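Local coordinates for citrate lyase subunit beta-like protein (Mycobacterium tuberculosis H37Rv, PDB 6CHU) that is an essential bifunctional magnesium-binding lyase of the HpcH/HpaI aldolase family, acting in itaconate dissimilation and leucine catabolism, at residues Ala34-Val38 with Ile222-Arg226. Residue numbers count along the deposited sequence, not the author numbering.
Sequences AAADV and IPVVR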
ATOM      1  N   ALA A  34       7.805  36.369   1.592  1.00 35.03           N
ATOM      2  CA  ALA A  34       8.386  36.658   2.900  1.00 34.72           C
ATOM      3  C   ALA A  34       7.943  35.650   3.957  1.00 36.73           C
ATOM      4  O   ALA A  34       8.691  35.383   4.902  1.00 44.17           O
ATOM      5  CB  ALA A  34       8.017  38.078   3.330  1.00 35.13           C
ATOM      6  N   ALA A  35       6.745  35.076   3.818  1.00 35.94           N
ATOM      7  CA  ALA A  35       6.233  34.158   4.833  1.00 36.75           C
ATOM      8  C   ALA A  35       6.752  32.737   4.664  1.00 35.03           C
ATOM      9  O   ALA A  35       6.870  32.003   5.650  1.00 33.23           O
ATOM     10  CB  ALA A  35       4.705  34.133   4.808  1.00 35.18           C
ATOM     11  N   ALA A  36       7.053  32.320   3.442  1.00 28.85           N
ATOM     12  CA  ALA A  36       7.286  30.914   3.173  1.00 27.70           C
ATOM     13  C   ALA A  36       8.717  30.669   2.713  1.00 31.38           C
ATOM     14  O   ALA A  36       9.450  31.590   2.332  1.00 31.24           O
ATOM     15  CB  ALA A  36       6.308  30.393   2.116  1.00 26.31           C
ATOM     16  N   ASP A  37       9.107  29.397   2.767  1.00 27.16           N
ATOM     17  CA  ASP A  37      10.388  28.979   2.211  1.00 32.57           C
ATOM     18  C   ASP A  37      10.326  28.925   0.688  1.00 31.09           C
ATOM     19  O   ASP A  37      11.208  29.447   0.002  1.00 29.95           O
ATOM     20  CB  ASP A  37      10.785  27.625   2.795  1.00 28.73           C
ATOM     21  CG  ASP A  37      11.058  27.699   4.285  1.00 30.91           C
ATOM     22  OD1 ASP A  37      11.906  28.511   4.696  1.00 35.48           O
ATOM     23  OD2 ASP A  37      10.419  26.948   5.045  1.00 31.85           O
ATOM     24  N   VAL A  38       9.275  28.323   0.146  1.00 26.20           N
ATOM     25  CA  VAL A  38       9.034  28.284  -1.297  1.00 24.98           C
ATOM     26  C   VAL A  38       7.580  28.659  -1.535  1.00 27.97           C
ATOM     27  O   VAL A  38       6.693  28.223  -0.795  1.00 28.04           O
ATOM     28  CB  VAL A  38       9.340  26.891  -1.897  1.00 25.60           C
ATOM     29  CG1 VAL A  38       8.884  26.805  -3.370  1.00 21.26           C
ATOM     30  CG2 VAL A  38      10.813  26.581  -1.804  1.00 28.90           C
ATOM     31  N   ILE A 222       2.864  28.179   8.102  1.00 27.31           N
ATOM     32  CA  ILE A 222       4.306  28.030   7.869  1.00 30.08           C
ATOM     33  C   ILE A 222       5.092  27.897   9.168  1.00 32.18           C
ATOM     34  O   ILE A 222       5.957  27.010   9.253  1.00 28.89           O
ATOM     35  CB  ILE A 222       4.824  29.175   6.981  1.00 30.18           C
ATOM     36  CG1 ILE A 222       4.221  29.089   5.573  1.00 27.55           C
ATOM     37  CG2 ILE A 222       6.341  29.133   6.910  1.00 29.43           C
ATOM     38  CD1 ILE A 222       4.734  27.912   4.730  1.00 27.61           C
ATOM     39  N   PRO A 223       4.874  28.724  10.197  1.00 30.66           N
ATOM     40  CA  PRO A 223       5.630  28.529  11.447  1.00 30.21           C
ATOM     41  C   PRO A 223       5.405  27.164  12.065  1.00 32.72           C
ATOM     42  O   PRO A 223       6.339  26.574  12.628  1.00 33.28           O
ATOM     43  CB  PRO A 223       5.103  29.651  12.355  1.00 32.49           C
ATOM     44  CG  PRO A 223       4.600  30.682  11.425  1.00 38.95           C
ATOM     45  CD  PRO A 223       4.032  29.935  10.259  1.00 32.05           C
ATOM     46  N   VAL A 224       4.181  26.646  11.974  1.00 28.41           N
ATOM     47  CA  VAL A 224       3.885  25.340  12.553  1.00 31.48           C
ATOM     48  C   VAL A 224       4.698  24.262  11.851  1.00 30.81           C
ATOM     49  O   VAL A 224       5.306  23.398  12.496  1.00 28.23           O
ATOM     50  CB  VAL A 224       2.371  25.064  12.483  1.00 27.90           C
ATOM     51  CG1 VAL A 224       2.028  23.734  13.135  1.00 33.13           C
ATOM     52  CG2 VAL A 224       1.602  26.205  13.149  1.00 30.42           C
ATOM     53  N   VAL A 225       4.744  24.320  10.520  1.00 24.99           N
ATOM     54  CA  VAL A 225       5.496  23.349   9.730  1.00 28.60           C
ATOM     55  C   VAL A 225       6.987  23.443  10.036  1.00 32.84           C
ATOM     56  O   VAL A 225       7.652  22.430  10.280  1.00 31.27           O
ATOM     57  CB  VAL A 225       5.210  23.558   8.233  1.00 25.82           C
ATOM     58  CG1 VAL A 225       6.271  22.862   7.375  1.00 25.24           C
ATOM     59  CG2 VAL A 225       3.816  23.051   7.904  1.00 25.89           C
ATOM     60  N   ARG A 226       7.537  24.663  10.021  1.00 29.57           N
ATOM     61  CA  ARG A 226       8.965  24.826  10.278  1.00 31.65           C
ATOM     62  C   ARG A 226       9.351  24.269  11.642  1.00 34.14           C
ATOM     63  O   ARG A 226      10.396  23.623  11.786  1.00 34.65           O
ATOM     64  CB  ARG A 226       9.360  26.301  10.169  1.00 30.40           C
ATOM     65  CG  ARG A 226       9.406  26.832   8.741  1.00 33.40           C
ATOM     66  CD  ARG A 226       9.630  28.331   8.728  1.00 37.02           C
ATOM     67  NE  ARG A 226       9.886  28.842   7.387  1.00 36.17           N
ATOM     68  CZ  ARG A 226       9.759  30.119   7.049  1.00 37.86           C
ATOM     69  NH1 ARG A 226      10.018  30.511   5.809  1.00 37.80           N
ATOM     70  NH2 ARG A 226       9.364  31.005   7.952  1.00 39.84           N
TER
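A salt bridge over a small apolar patch joins the helices that follow the first and eighth strands of the TIM barrel. One side is the end of helix 29-35 and the linker that leads into strand 38-42. The other is helix 221-228, which follows the eighth strand, 213-216. In the closed barrel these two helices are neighbours, although the closest ends of the segments are 184 positions apart in the sequence. A36 is the first residue to leave helical geometry, and its CA is 6.3 Å from the CA of I222. The CB of A36 touches CD1 of I222 at 3.9 Å. Both side chains also rest on L19 of strand 17-22, so the patch lies against the barrel wall. The CG2 of I222 sits 3.2 Å from the backbone O of A35. One turn further along helix 221-228, R226 reaches across with an extended side chain and meets D37 in a bidentate salt bridge. R226 NE donates to D37 OD2 at 3.1 Å with nearly straight geometry. R226 NH1 lies 3.0 Å from D37 OD1, in a weak, bent hydrogen bond. D37 OD2 also accepts a hydrogen bond from the backbone N of G17, the first residue of strand 17-22. The D37 carboxylate therefore ties the arginine of helix 221-228 to the start of the first strand, and the charged pair closes the more exposed side of the contact over the buried A36 and I222.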